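Local coordinates for chromosome partition protein Smc (Pyrococcus furiosus, PDB 3KTA) that forms one half of the ABC-type ATPase head of a homodimeric SMC protein, which is probably required for chromosome condensation and partitioning, at residues B[35-40]-B[46-51]; B[8-13]-B[41-46]; B[18-23]-B[71-76]; B[22-27]-B[50-55]. All coordinates share one frame; numbering follows the deposited sequence.

Contact 1 of 4, residues B[35-40]-B[46-51]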
loop_
_atom_site.group_PDB
_atom_site.type_symbol
_atom_site.label_atom_id
_atom_site.label_comp_id
_atom_site.label_asym_id
_atom_site.label_seq_id
_atom_site.Cartn_x
_atom_site.Cartn_y
_atom_site.Cartn_z
ATOM N N LEU B 35 -16.451 -3.492 -15.283
ATOM C CA LEU B 35 -16.659 -4.556 -14.308
ATOM C C LEU B 35 -17.965 -5.264 -14.653
ATOM O O LEU B 35 -18.964 -4.622 -14.993
ATOM C CB LEU B 35 -16.746 -4.004 -12.887
ATOM C CG LEU B 35 -15.561 -3.188 -12.364
ATOM C CD1 LEU B 35 -15.752 -2.901 -10.890
ATOM C CD2 LEU B 35 -14.243 -3.915 -12.604
ATOM N N ILE B 36 -17.961 -6.590 -14.560
ATOM C CA ILE B 36 -19.136 -7.375 -14.920
ATOM C C ILE B 36 -19.438 -8.392 -13.833
ATOM O O ILE B 36 -18.559 -9.150 -13.449
ATOM C CB ILE B 36 -18.877 -8.134 -16.228
ATOM C CG1 ILE B 36 -18.433 -7.163 -17.325
ATOM C CG2 ILE B 36 -20.113 -8.923 -16.654
ATOM C CD1 ILE B 36 -17.926 -7.847 -18.568
ATOM N N LEU B 37 -20.663 -8.400 -13.320
ATOM C CA LEU B 37 -21.074 -9.452 -12.386
ATOM C C LEU B 37 -21.368 -10.716 -13.184
ATOM O O LEU B 37 -22.114 -10.674 -14.158
ATOM C CB LEU B 37 -22.306 -9.023 -11.591
ATOM C CG LEU B 37 -22.072 -7.901 -10.570
ATOM C CD1 LEU B 37 -23.373 -7.369 -9.994
ATOM C CD2 LEU B 37 -21.148 -8.384 -9.449
ATOM N N GLU B 38 -20.759 -11.832 -12.788
ATOM C CA GLU B 38 -20.953 -13.092 -13.499
ATOM C C GLU B 38 -22.414 -13.504 -13.453
ATOM O O GLU B 38 -22.929 -14.149 -14.379
ATOM C CB GLU B 38 -20.090 -14.191 -12.884
ATOM C CG GLU B 38 -18.612 -14.053 -13.178
ATOM C CD GLU B 38 -17.821 -15.247 -12.696
ATOM O OE1 GLU B 38 -18.344 -15.997 -11.846
ATOM O OE2 GLU B 38 -16.682 -15.436 -13.169
ATOM N N ASN B 39 -23.076 -13.122 -12.366
ATOM C CA ASN B 39 -24.483 -13.427 -12.172
ATOM C C ASN B 39 -25.236 -12.199 -11.663
ATOM O O ASN B 39 -25.411 -12.016 -10.465
ATOM C CB ASN B 39 -24.637 -14.595 -11.188
ATOM C CG ASN B 39 -26.018 -15.210 -11.227
ATOM O OD1 ASN B 39 -27.027 -14.504 -11.226
ATOM N ND2 ASN B 39 -26.072 -16.535 -11.258
ATOM N N PRO B 40 -25.679 -11.334 -12.587
ATOM C CA PRO B 40 -26.381 -10.092 -12.237
ATOM C C PRO B 40 -27.674 -10.285 -11.430
ATOM O O PRO B 40 -28.004 -9.431 -10.610
ATOM C CB PRO B 40 -26.691 -9.469 -13.603
ATOM C CG PRO B 40 -25.715 -10.058 -14.532
ATOM C CD PRO B 40 -25.429 -11.445 -14.032
ATOM N N GLY B 46 -22.037 -15.616 -7.915
ATOM C CA GLY B 46 -21.049 -15.567 -8.976
ATOM C C GLY B 46 -19.925 -14.599 -8.645
ATOM O O GLY B 46 -19.934 -13.983 -7.590
ATOM N N GLY B 47 -18.954 -14.494 -9.548
ATOM C CA GLY B 47 -17.798 -13.637 -9.337
ATOM C C GLY B 47 -17.936 -12.266 -9.977
ATOM O O GLY B 47 -18.995 -11.883 -10.471
ATOM N N LEU B 48 -16.844 -11.519 -9.970
ATOM C CA LEU B 48 -16.837 -10.199 -10.576
ATOM C C LEU B 48 -15.681 -10.159 -11.565
ATOM O O LEU B 48 -14.512 -10.315 -11.184
ATOM C CB LEU B 48 -16.723 -9.126 -9.485
ATOM C CG LEU B 48 -16.872 -7.646 -9.850
ATOM C CD1 LEU B 48 -17.131 -6.830 -8.598
ATOM C CD2 LEU B 48 -15.641 -7.140 -10.574
ATOM N N GLU B 49 -16.007 -9.990 -12.842
ATOM C CA GLU B 49 -15.001 -10.066 -13.893
ATOM C C GLU B 49 -14.570 -8.686 -14.339
ATOM O O GLU B 49 -15.292 -7.722 -14.151
ATOM C CB GLU B 49 -15.527 -10.848 -15.099
ATOM C CG GLU B 49 -15.075 -12.308 -15.148
ATOM C CD GLU B 49 -13.631 -12.476 -15.609
ATOM O OE1 GLU B 49 -12.801 -11.561 -15.395
ATOM O OE2 GLU B 49 -13.325 -13.537 -16.188
ATOM N N ILE B 50 -13.387 -8.607 -14.931
ATOM C CA ILE B 50 -12.921 -7.380 -15.562
ATOM C C ILE B 50 -12.826 -7.635 -17.050
ATOM O O ILE B 50 -12.271 -8.647 -17.471
ATOM C CB ILE B 50 -11.528 -6.975 -15.031
ATOM C CG1 ILE B 50 -11.610 -6.646 -13.542
ATOM C CG2 ILE B 50 -10.973 -5.784 -15.820
ATOM C CD1 ILE B 50 -10.270 -6.370 -12.891
ATOM N N GLU B 51 -13.392 -6.735 -17.843
ATOM C CA GLU B 51 -13.255 -6.783 -19.292
ATOM C C GLU B 51 -12.672 -5.471 -19.802
ATOM O O GLU B 51 -13.285 -4.411 -19.664
ATOM C CB GLU B 51 -14.609 -7.061 -19.951
ATOM C CG GLU B 51 -14.611 -6.884 -21.452
ATOM C CD GLU B 51 -16.010 -6.870 -22.022
ATOM O OE1 GLU B 51 -16.491 -5.777 -22.403
ATOM O OE2 GLU B 51 -16.630 -7.953 -22.076
HETATM O O HOH W 1 -21.781 -12.396 -9.840
#

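Contact 2 of 4, residues B[8-13]-B[41-46]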
loop_
_atom_site.group_PDB
_atom_site.type_symbol
_atom_site.label_atom_id
_atom_site.label_comp_id
_atom_site.label_asym_id
_atom_site.label_seq_id
_atom_site.Cartn_x
_atom_site.Cartn_y
_atom_site.Cartn_z
ATOM N N VAL B 8 -27.822 -2.995 -0.791
ATOM C CA VAL B 8 -26.586 -2.335 -0.383
ATOM C C VAL B 8 -25.452 -2.717 -1.334
ATOM O O VAL B 8 -24.666 -1.863 -1.752
ATOM C CB VAL B 8 -26.191 -2.672 1.074
ATOM C CG1 VAL B 8 -24.855 -2.015 1.430
ATOM C CG2 VAL B 8 -27.285 -2.229 2.050
ATOM N N PHE B 9 -25.377 -3.994 -1.698
ATOM C CA PHE B 9 -24.337 -4.449 -2.621
ATOM C C PHE B 9 -24.435 -3.741 -3.959
ATOM O O PHE B 9 -23.439 -3.229 -4.462
ATOM C CB PHE B 9 -24.373 -5.966 -2.838
ATOM C CG PHE B 9 -23.317 -6.462 -3.793
ATOM C CD1 PHE B 9 -22.050 -6.827 -3.332
ATOM C CD2 PHE B 9 -23.576 -6.551 -5.146
ATOM C CE1 PHE B 9 -21.075 -7.277 -4.214
ATOM C CE2 PHE B 9 -22.608 -6.997 -6.040
ATOM C CZ PHE B 9 -21.352 -7.359 -5.576
HETATM N N MSE B 10 -25.633 -3.713 -4.534
HETATM C CA MSE B 10 -25.801 -3.148 -5.875
HETATM C C MSE B 10 -25.468 -1.648 -5.938
HETATM O O MSE B 10 -24.910 -1.170 -6.930
HETATM C CB MSE B 10 -27.193 -3.468 -6.436
HETATM C CG MSE B 10 -27.358 -4.955 -6.850
HETATM SE SE MSE B 10 -26.006 -5.625 -8.036
HETATM C CE MSE B 10 -25.973 -4.146 -9.303
ATOM N N ARG B 11 -25.792 -0.913 -4.880
ATOM C CA ARG B 11 -25.447 0.509 -4.818
ATOM C C ARG B 11 -23.923 0.651 -4.808
ATOM O O ARG B 11 -23.352 1.503 -5.494
ATOM C CB ARG B 11 -26.065 1.168 -3.579
ATOM C CG ARG B 11 -25.884 2.678 -3.514
ATOM C CD ARG B 11 -26.559 3.280 -2.276
ATOM N NE ARG B 11 -26.058 2.708 -1.027
ATOM N N THR B 12 -23.267 -0.212 -4.041
ATOM C CA THR B 12 -21.817 -0.179 -3.956
ATOM C C THR B 12 -21.211 -0.610 -5.282
ATOM O O THR B 12 -20.305 0.043 -5.795
ATOM C CB THR B 12 -21.308 -1.071 -2.817
ATOM O OG1 THR B 12 -21.783 -0.543 -1.567
ATOM C CG2 THR B 12 -19.791 -1.097 -2.818
ATOM N N PHE B 13 -21.706 -1.713 -5.837
ATOM C CA PHE B 13 -21.195 -2.182 -7.114
ATOM C C PHE B 13 -21.328 -1.146 -8.240
ATOM O O PHE B 13 -20.378 -0.922 -8.998
ATOM C CB PHE B 13 -21.826 -3.509 -7.558
ATOM C CG PHE B 13 -21.406 -3.911 -8.939
ATOM C CD1 PHE B 13 -20.150 -4.478 -9.160
ATOM C CD2 PHE B 13 -22.230 -3.657 -10.029
ATOM C CE1 PHE B 13 -19.747 -4.808 -10.447
ATOM C CE2 PHE B 13 -21.844 -3.990 -11.309
ATOM C CZ PHE B 13 -20.599 -4.570 -11.524
ATOM N N GLU B 41 -28.384 -11.390 -11.650
ATOM C CA GLU B 41 -29.621 -11.672 -10.918
ATOM C C GLU B 41 -29.361 -11.954 -9.430
ATOM O O GLU B 41 -30.057 -11.433 -8.544
ATOM C CB GLU B 41 -30.347 -12.856 -11.568
ATOM N N ASP B 42 -28.369 -12.802 -9.168
ATOM C CA ASP B 42 -27.915 -13.082 -7.809
ATOM C C ASP B 42 -26.398 -13.006 -7.787
ATOM O O ASP B 42 -25.713 -14.005 -8.005
ATOM C CB ASP B 42 -28.365 -14.470 -7.339
ATOM C CG ASP B 42 -27.803 -14.823 -5.975
ATOM O OD1 ASP B 42 -27.457 -13.888 -5.222
ATOM O OD2 ASP B 42 -27.704 -16.024 -5.654
ATOM N N PRO B 43 -25.868 -11.800 -7.548
ATOM C CA PRO B 43 -24.432 -11.532 -7.648
ATOM C C PRO B 43 -23.692 -12.420 -6.683
ATOM O O PRO B 43 -22.584 -12.875 -6.951
ATOM C CB PRO B 43 -24.308 -10.076 -7.182
ATOM C CG PRO B 43 -25.668 -9.486 -7.341
ATOM C CD PRO B 43 -26.630 -10.628 -7.091
ATOM N N PHE B 44 -24.341 -12.676 -5.557
ATOM C CA PHE B 44 -23.740 -13.464 -4.502
ATOM C C PHE B 44 -23.543 -14.929 -4.924
ATOM O O PHE B 44 -22.915 -15.700 -4.196
ATOM C CB PHE B 44 -24.563 -13.315 -3.216
ATOM C CG PHE B 44 -24.791 -11.868 -2.816
ATOM C CD1 PHE B 44 -23.892 -11.212 -2.000
ATOM C CD2 PHE B 44 -25.880 -11.157 -3.295
ATOM C CE1 PHE B 44 -24.088 -9.891 -1.646
ATOM C CE2 PHE B 44 -26.068 -9.817 -2.950
ATOM C CZ PHE B 44 -25.189 -9.200 -2.117
ATOM N N SER B 45 -24.050 -15.288 -6.108
ATOM C CA SER B 45 -23.875 -16.629 -6.679
ATOM C C SER B 45 -22.770 -16.708 -7.723
ATOM O O SER B 45 -22.585 -17.743 -8.361
ATOM C CB SER B 45 -25.179 -17.126 -7.321
ATOM O OG SER B 45 -26.060 -17.679 -6.364
ATOM N N GLY B 46 -22.037 -15.616 -7.915
ATOM C CA GLY B 46 -21.049 -15.567 -8.976
ATOM C C GLY B 46 -19.925 -14.599 -8.645
ATOM O O GLY B 46 -19.934 -13.983 -7.590
#

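Contact 3 of 4, residues B[18-23]-B[71-76]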
loop_
_atom_site.group_PDB
_atom_site.type_symbol
_atom_site.label_atom_id
_atom_site.label_comp_id
_atom_site.label_asym_id
_atom_site.label_seq_id
_atom_site.Cartn_x
_atom_site.Cartn_y
_atom_site.Cartn_z
ATOM N N ARG B 18 -18.824 2.262 -12.124
ATOM C CA ARG B 18 -18.755 3.509 -12.898
ATOM C C ARG B 18 -17.393 4.176 -12.674
ATOM O O ARG B 18 -16.742 4.636 -13.633
ATOM C CB ARG B 18 -19.894 4.457 -12.532
ATOM C CG ARG B 18 -19.793 5.810 -13.254
ATOM C CD ARG B 18 -21.022 6.673 -13.023
ATOM N N ASN B 19 -16.945 4.182 -11.418
ATOM C CA ASN B 19 -15.619 4.710 -11.088
ATOM C C ASN B 19 -14.527 4.015 -11.908
ATOM O O ASN B 19 -13.616 4.658 -12.443
ATOM C CB ASN B 19 -15.299 4.539 -9.595
ATOM C CG ASN B 19 -16.148 5.447 -8.679
ATOM O OD1 ASN B 19 -16.844 6.357 -9.135
ATOM N ND2 ASN B 19 -16.081 5.191 -7.380
ATOM N N PHE B 20 -14.603 2.687 -11.964
ATOM C CA PHE B 20 -13.575 1.909 -12.630
ATOM C C PHE B 20 -13.498 2.246 -14.113
ATOM O O PHE B 20 -12.409 2.449 -14.673
ATOM C CB PHE B 20 -13.857 0.417 -12.450
ATOM C CG PHE B 20 -12.951 -0.471 -13.269
ATOM C CD1 PHE B 20 -11.641 -0.735 -12.858
ATOM C CD2 PHE B 20 -13.427 -1.087 -14.415
ATOM C CE1 PHE B 20 -10.819 -1.559 -13.604
ATOM C CE2 PHE B 20 -12.604 -1.912 -15.173
ATOM C CZ PHE B 20 -11.309 -2.152 -14.760
ATOM N N SER B 21 -14.657 2.306 -14.757
ATOM C CA SER B 21 -14.692 2.660 -16.177
ATOM C C SER B 21 -14.105 4.062 -16.427
ATOM O O SER B 21 -13.289 4.241 -17.336
ATOM C CB SER B 21 -16.113 2.525 -16.725
ATOM O OG SER B 21 -16.504 1.159 -16.735
ATOM N N GLU B 22 -14.486 5.037 -15.609
ATOM C CA GLU B 22 -13.987 6.397 -15.787
ATOM C C GLU B 22 -12.476 6.460 -15.557
ATOM O O GLU B 22 -11.728 7.060 -16.339
ATOM C CB GLU B 22 -14.715 7.363 -14.862
ATOM C CG GLU B 22 -16.190 7.540 -15.206
ATOM C CD GLU B 22 -16.931 8.430 -14.235
ATOM O OE1 GLU B 22 -16.327 8.882 -13.242
ATOM O OE2 GLU B 22 -18.130 8.668 -14.468
ATOM N N ILE B 23 -12.019 5.821 -14.490
ATOM C CA ILE B 23 -10.603 5.850 -14.167
ATOM C C ILE B 23 -9.759 5.104 -15.199
ATOM O O ILE B 23 -8.700 5.574 -15.589
ATOM C CB ILE B 23 -10.337 5.305 -12.744
ATOM C CG1 ILE B 23 -11.001 6.224 -11.721
ATOM C CG2 ILE B 23 -8.832 5.201 -12.493
ATOM C CD1 ILE B 23 -11.061 5.657 -10.305
ATOM N N ALA B 71 -0.983 -3.775 -14.798
ATOM C CA ALA B 71 -0.794 -2.820 -13.703
ATOM C C ALA B 71 -1.833 -1.726 -13.785
ATOM O O ALA B 71 -2.447 -1.377 -12.786
ATOM C CB ALA B 71 0.604 -2.217 -13.736
ATOM N N LEU B 72 -2.046 -1.197 -14.983
ATOM C CA LEU B 72 -3.030 -0.129 -15.150
ATOM C C LEU B 72 -4.440 -0.591 -14.837
ATOM O O LEU B 72 -5.226 0.138 -14.247
ATOM C CB LEU B 72 -2.980 0.454 -16.554
ATOM C CG LEU B 72 -1.760 1.324 -16.814
ATOM C CD1 LEU B 72 -1.773 1.852 -18.246
ATOM C CD2 LEU B 72 -1.676 2.473 -15.807
ATOM N N THR B 73 -4.755 -1.819 -15.228
ATOM C CA THR B 73 -6.068 -2.372 -14.958
ATOM C C THR B 73 -6.284 -2.527 -13.446
ATOM O O THR B 73 -7.337 -2.156 -12.916
ATOM C CB THR B 73 -6.235 -3.731 -15.680
ATOM O OG1 THR B 73 -6.076 -3.523 -17.090
ATOM C CG2 THR B 73 -7.610 -4.301 -15.426
ATOM N N ALA B 74 -5.276 -3.075 -12.766
ATOM C CA ALA B 74 -5.288 -3.253 -11.314
ATOM C C ALA B 74 -5.385 -1.907 -10.604
ATOM O O ALA B 74 -6.124 -1.770 -9.630
ATOM C CB ALA B 74 -4.041 -3.990 -10.859
ATOM N N LEU B 75 -4.634 -0.925 -11.091
ATOM C CA LEU B 75 -4.662 0.400 -10.470
ATOM C C LEU B 75 -6.028 1.066 -10.613
ATOM O O LEU B 75 -6.536 1.695 -9.676
ATOM C CB LEU B 75 -3.548 1.285 -11.024
ATOM C CG LEU B 75 -2.173 0.925 -10.469
ATOM C CD1 LEU B 75 -1.064 1.549 -11.291
ATOM C CD2 LEU B 75 -2.065 1.345 -9.000
ATOM N N ALA B 76 -6.637 0.918 -11.779
ATOM C CA ALA B 76 -7.965 1.485 -11.988
ATOM C C ALA B 76 -8.954 0.876 -11.006
ATOM O O ALA B 76 -9.835 1.552 -10.504
ATOM C CB ALA B 76 -8.426 1.260 -13.427
#

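Contact 4 of 4, residues B[22-27]-B[50-55]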
loop_
_atom_site.group_PDB
_atom_site.type_symbol
_atom_site.label_atom_id
_atom_site.label_comp_id
_atom_site.label_asym_id
_atom_site.label_seq_id
_atom_site.Cartn_x
_atom_site.Cartn_y
_atom_site.Cartn_z
ATOM N N GLU B 22 -14.486 5.037 -15.609
ATOM C CA GLU B 22 -13.987 6.397 -15.787
ATOM C C GLU B 22 -12.476 6.460 -15.557
ATOM O O GLU B 22 -11.728 7.060 -16.339
ATOM C CB GLU B 22 -14.715 7.363 -14.862
ATOM C CG GLU B 22 -16.190 7.540 -15.206
ATOM C CD GLU B 22 -16.931 8.430 -14.235
ATOM O OE1 GLU B 22 -16.327 8.882 -13.242
ATOM O OE2 GLU B 22 -18.130 8.668 -14.468
ATOM N N ILE B 23 -12.019 5.821 -14.490
ATOM C CA ILE B 23 -10.603 5.850 -14.167
ATOM C C ILE B 23 -9.759 5.104 -15.199
ATOM O O ILE B 23 -8.700 5.574 -15.589
ATOM C CB ILE B 23 -10.337 5.305 -12.744
ATOM C CG1 ILE B 23 -11.001 6.224 -11.721
ATOM C CG2 ILE B 23 -8.832 5.201 -12.493
ATOM C CD1 ILE B 23 -11.061 5.657 -10.305
ATOM N N PHE B 24 -10.233 3.948 -15.659
ATOM C CA PHE B 24 -9.498 3.217 -16.691
ATOM C C PHE B 24 -9.307 4.072 -17.939
ATOM O O PHE B 24 -8.208 4.121 -18.493
ATOM C CB PHE B 24 -10.194 1.905 -17.065
ATOM C CG PHE B 24 -9.384 1.047 -17.993
ATOM C CD1 PHE B 24 -8.535 0.070 -17.496
ATOM C CD2 PHE B 24 -9.467 1.224 -19.366
ATOM C CE1 PHE B 24 -7.786 -0.720 -18.356
ATOM C CE2 PHE B 24 -8.716 0.453 -20.226
ATOM C CZ PHE B 24 -7.874 -0.523 -19.722
ATOM N N ALA B 25 -10.367 4.760 -18.351
ATOM C CA ALA B 25 -10.304 5.605 -19.549
ATOM C C ALA B 25 -9.338 6.773 -19.358
ATOM O O ALA B 25 -8.664 7.186 -20.300
ATOM C CB ALA B 25 -11.701 6.113 -19.923
ATOM N N LYS B 26 -9.268 7.293 -18.139
ATOM C CA LYS B 26 -8.329 8.367 -17.804
ATOM C C LYS B 26 -6.883 7.885 -17.874
ATOM O O LYS B 26 -6.021 8.544 -18.464
ATOM C CB LYS B 26 -8.636 8.903 -16.405
ATOM C CG LYS B 26 -7.884 10.159 -16.000
ATOM C CD LYS B 26 -8.659 10.924 -14.925
ATOM C CE LYS B 26 -8.950 10.038 -13.714
ATOM N NZ LYS B 26 -9.656 10.772 -12.622
ATOM N N LEU B 27 -6.617 6.732 -17.272
ATOM C CA LEU B 27 -5.261 6.192 -17.216
ATOM C C LEU B 27 -4.777 5.701 -18.582
ATOM O O LEU B 27 -3.588 5.761 -18.883
ATOM C CB LEU B 27 -5.175 5.054 -16.194
ATOM C CG LEU B 27 -5.380 5.463 -14.731
ATOM C CD1 LEU B 27 -5.289 4.224 -13.829
ATOM C CD2 LEU B 27 -4.357 6.521 -14.313
ATOM N N ILE B 50 -13.387 -8.607 -14.931
ATOM C CA ILE B 50 -12.921 -7.380 -15.562
ATOM C C ILE B 50 -12.826 -7.635 -17.050
ATOM O O ILE B 50 -12.271 -8.647 -17.471
ATOM C CB ILE B 50 -11.528 -6.975 -15.031
ATOM C CG1 ILE B 50 -11.610 -6.646 -13.542
ATOM C CG2 ILE B 50 -10.973 -5.784 -15.820
ATOM C CD1 ILE B 50 -10.270 -6.370 -12.891
ATOM N N GLU B 51 -13.392 -6.735 -17.843
ATOM C CA GLU B 51 -13.255 -6.783 -19.292
ATOM C C GLU B 51 -12.672 -5.471 -19.802
ATOM O O GLU B 51 -13.285 -4.411 -19.664
ATOM C CB GLU B 51 -14.609 -7.061 -19.951
ATOM C CG GLU B 51 -14.611 -6.884 -21.452
ATOM C CD GLU B 51 -16.010 -6.870 -22.022
ATOM O OE1 GLU B 51 -16.491 -5.777 -22.403
ATOM O OE2 GLU B 51 -16.630 -7.953 -22.076
ATOM N N ALA B 52 -11.491 -5.541 -20.406
ATOM C CA ALA B 52 -10.810 -4.326 -20.823
ATOM C C ALA B 52 -10.516 -4.271 -22.326
ATOM O O ALA B 52 -10.203 -5.278 -22.959
ATOM C CB ALA B 52 -9.527 -4.142 -20.019
ATOM N N LYS B 53 -10.625 -3.070 -22.874
ATOM C CA LYS B 53 -10.266 -2.778 -24.253
ATOM C C LYS B 53 -9.228 -1.676 -24.193
ATOM O O LYS B 53 -9.575 -0.505 -24.248
ATOM C CB LYS B 53 -11.489 -2.255 -25.016
ATOM C CG LYS B 53 -12.684 -3.195 -25.031
ATOM C CD LYS B 53 -13.897 -2.536 -25.692
ATOM C CE LYS B 53 -15.082 -3.485 -25.723
ATOM N NZ LYS B 53 -16.254 -2.867 -26.400
ATOM N N PRO B 54 -7.948 -2.048 -24.048
ATOM C CA PRO B 54 -6.848 -1.086 -23.898
ATOM C C PRO B 54 -6.812 -0.033 -25.008
ATOM O O PRO B 54 -6.454 1.119 -24.739
ATOM C CB PRO B 54 -5.602 -1.972 -23.958
ATOM C CG PRO B 54 -6.065 -3.295 -23.451
ATOM C CD PRO B 54 -7.489 -3.443 -23.932
ATOM N N ALA B 55 -7.195 -0.417 -26.224
ATOM C CA ALA B 55 -7.200 0.516 -27.353
ATOM C C ALA B 55 -8.602 0.985 -27.752
ATOM O O ALA B 55 -8.772 1.674 -28.762
ATOM C CB ALA B 55 -6.468 -0.088 -28.555
#

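Contact 1 of 4, residues B[35-40]-B[46-51]
Strands 35-37 and 48-51 pair antiparallel, with Leu35 opposite Ile50, Ile36 opposite Glu49 and Leu37 opposite Leu48, and their short axes make an angle of 145°. Ile36 and Glu49 are the hydrogen-bonded pair: Ile36 N donates to Glu49 O at 2.9 Å and Glu49 N to Ile36 O at 2.8 Å. The ladder continues past the strand end, where Glu38 N reaches Gly47 O at 2.9 Å. A water joins Gly47 O to Asn39 N, so two donors hold this carbonyl. Glu38 also folds back over Gly47. Its CG stands beside its own backbone N (chi1 -73°), and the extended chain brings OE1 2.8 Å from Gly47 N. That N-H comes from above the carboxylate plane. Ile36 CD1 lies 3.7 Å from Glu51 CB, on the face that Ile36 shares with Glu49, while Glu51 OE1 forms a salt bridge with Arg34. The Glu49 chain bends at chi2 (-77°), which turns OE1 to accept the N-H of Ile50 at 3.0 Å. An alanine in place of Glu49 lacks the CG that lies near Glu38 OE2 and would probably leave Ile50 N without this acceptor. The other face, of the leucines and Ile50, is apolar. Leu35 CD2 lies alongside Ile50 CG1 at 3.9 Å, and Leu48 CD2 lies 4.1 Å from Leu35 CB where the two side chains cross. Helix 4-27 covers this face: Met10 and Phe13 touch Leu37, Phe13 touches Leu48, and Phe20 touches Leu35. Arg159 of the partner chain bonds to Leu48 O, so that chain adjoins strand 48-53.

Contact 2 of 4, residues B[8-13]-B[41-46]
The loop of the beta hairpin formed by strands 32-37 and 48-53 makes a short 3-10 turn at 43-45, which sets Pro43 and Phe44 against Phe9 and Met10 of helix 4-27. Phe9 is the centre of the contact. With CG anti to the backbone N (chi1 180°), the ring is carried out from the helix to the loop. Phe44 comes from the loop, and the two side chains slide past each other in opposite directions. Phe44 CZ ends 3.4 Å from Phe9 CB, a close approach. The ring planes are inclined at 57° with centroids 5.0 Å apart, an oblique pair. Further out, Phe9 CE2 meets Pro43 CB at 3.7 Å. Pro43 CG also touches Met10, a selenomethionine, whose SE is 3.9 Å away. That SE lies in the plane of the Phe9 ring, at its edge. The turn is held by its own backbone: Ser45 N bonds to Asp42 O at 2.8 Å and Gly46 N to Pro43 O at 3.0 Å. Ile169 of the partner chain also packs on Phe44. This is a hairpin loop packed through a proline and an aromatic ring on the helix that, in SMC heads, leads in from the coiled coil.

Contact 3 of 4, residues B[18-23]-B[71-76]
The Phe20 ring meets helix 67-84 with its edge: Thr73 O lies in the ring plane, 3.6 Å from CE1, and Ala76 C lies near that plane, 3.6 Å from CD1. This is a helix-to-helix contact inside the C-terminal lobe of the ABC ATPase head. In this family helix 67-84 is the one that starts at the signature motif. The segments 18-23 and 71-76 run 140° apart in direction, with axes 9.6 Å from each other at closest. Phe20 reaches across because its CG lies opposite the backbone N about the first torsion (chi1 172°), which carries the ring over to the other helix. The ring hydrogens at such an edge are slightly positive and probably suit the carbonyl oxygen of Thr73. Ala76 CB adds an apolar touch, 3.7 Å from Phe20 CE1. Replacing Phe20 with an alanine would probably open a gap beside Ala76 and leave Thr73 O without its aromatic neighbour. The Phe20 side chain also touches Phe77 and Ala80 of helix 67-84, and Ala33 and Leu35 of strand 32-37. One turn on, Ile23 points at Ala76, and their CA atoms come within 5.5 Å. The small side chain of Ala76 is consistent with so close an approach. Ile23 also reaches Leu110 of helix 101-114, so three helices meet here. The hydroxyl of Thr73 is occupied within its own helix, where OG1 bonds to Glu69 O. On the Ile23 side the touching branch is CG2, the one anti to the backbone N, and it rests 3.8 Å from Ala76 CA.

Contact 4 of 4, residues B[22-27]-B[50-55]
Phe24 points from helix 22-27 toward strand 50-53, and Ala52 points back at it. Their CA atoms are 8.7 Å apart, a gap bridged almost wholly by the aromatic side chain. The ring gets there with CG trans to the backbone N (chi1 -173°), and its far end does the touching. Phe24 CZ is 4.0 Å from Ala52 CB, and Phe24 CE1 is 4.2 Å from the same methyl. The methyl therefore sits against the CE1-CZ side of the ring, in an oblique approach. Pro54 takes a different place. Its CA lies near the ring plane, at the edge, 4.3 Å from Phe24 CZ, while its own CB points away from the helix. Lys53 O, 4.2 Å from Phe24 CE2, also approaches obliquely. The Lys53 side chain is extended and leads away, so this residue meets the ring through its backbone. No hydrogen bond crosses the contact, which joins helix 4-27 to hairpin 32-53 of the C-terminal ABC ATPase lobe. It is a light one, burying 105 Å² in all, and it rests on one aromatic ring set against the end of a strand. The strand has polar ties elsewhere: Lys53 is bonded through the backbone to Ser32, and Ala52 to Lys60. Ala52 also packs on Met65, and Pro54 on Glu69 at the start of helix 67-84. The Phe24 ring thus lies among three elements, since it also touches Ala33 of strand 32-37 and Thr73 of helix 67-84. Ile23 and Leu27, on another side of helix 4-27, pack on Leu110 of helix 101-114.

Overall arrangement
Helix 4-27 runs through contacts 2, 3 and 4, and contact 1 is the hairpin it packs on. Contacts 3 and 4 are the nearest pair, with centres about 6 Å apart; Thr73 OG1 of contact 3 lies 3.5 Å from Phe24 CE1 of contact 4. Contacts 1 and 2 have centres about 10 Å apart and meet where Leu37 CD1 lies 3.7 Å from Met10 SE. Contact 1 reaches contact 3 through Leu35 CD2, 3.5 Å from Phe20 CD2. Contacts 2 and 4 are about 22 Å apart between centres. The residues that bind bis(adenosine)-5'-pentaphosphate, Glu94, Met141, His171, Gly172 and Asn173, belong to none of the four.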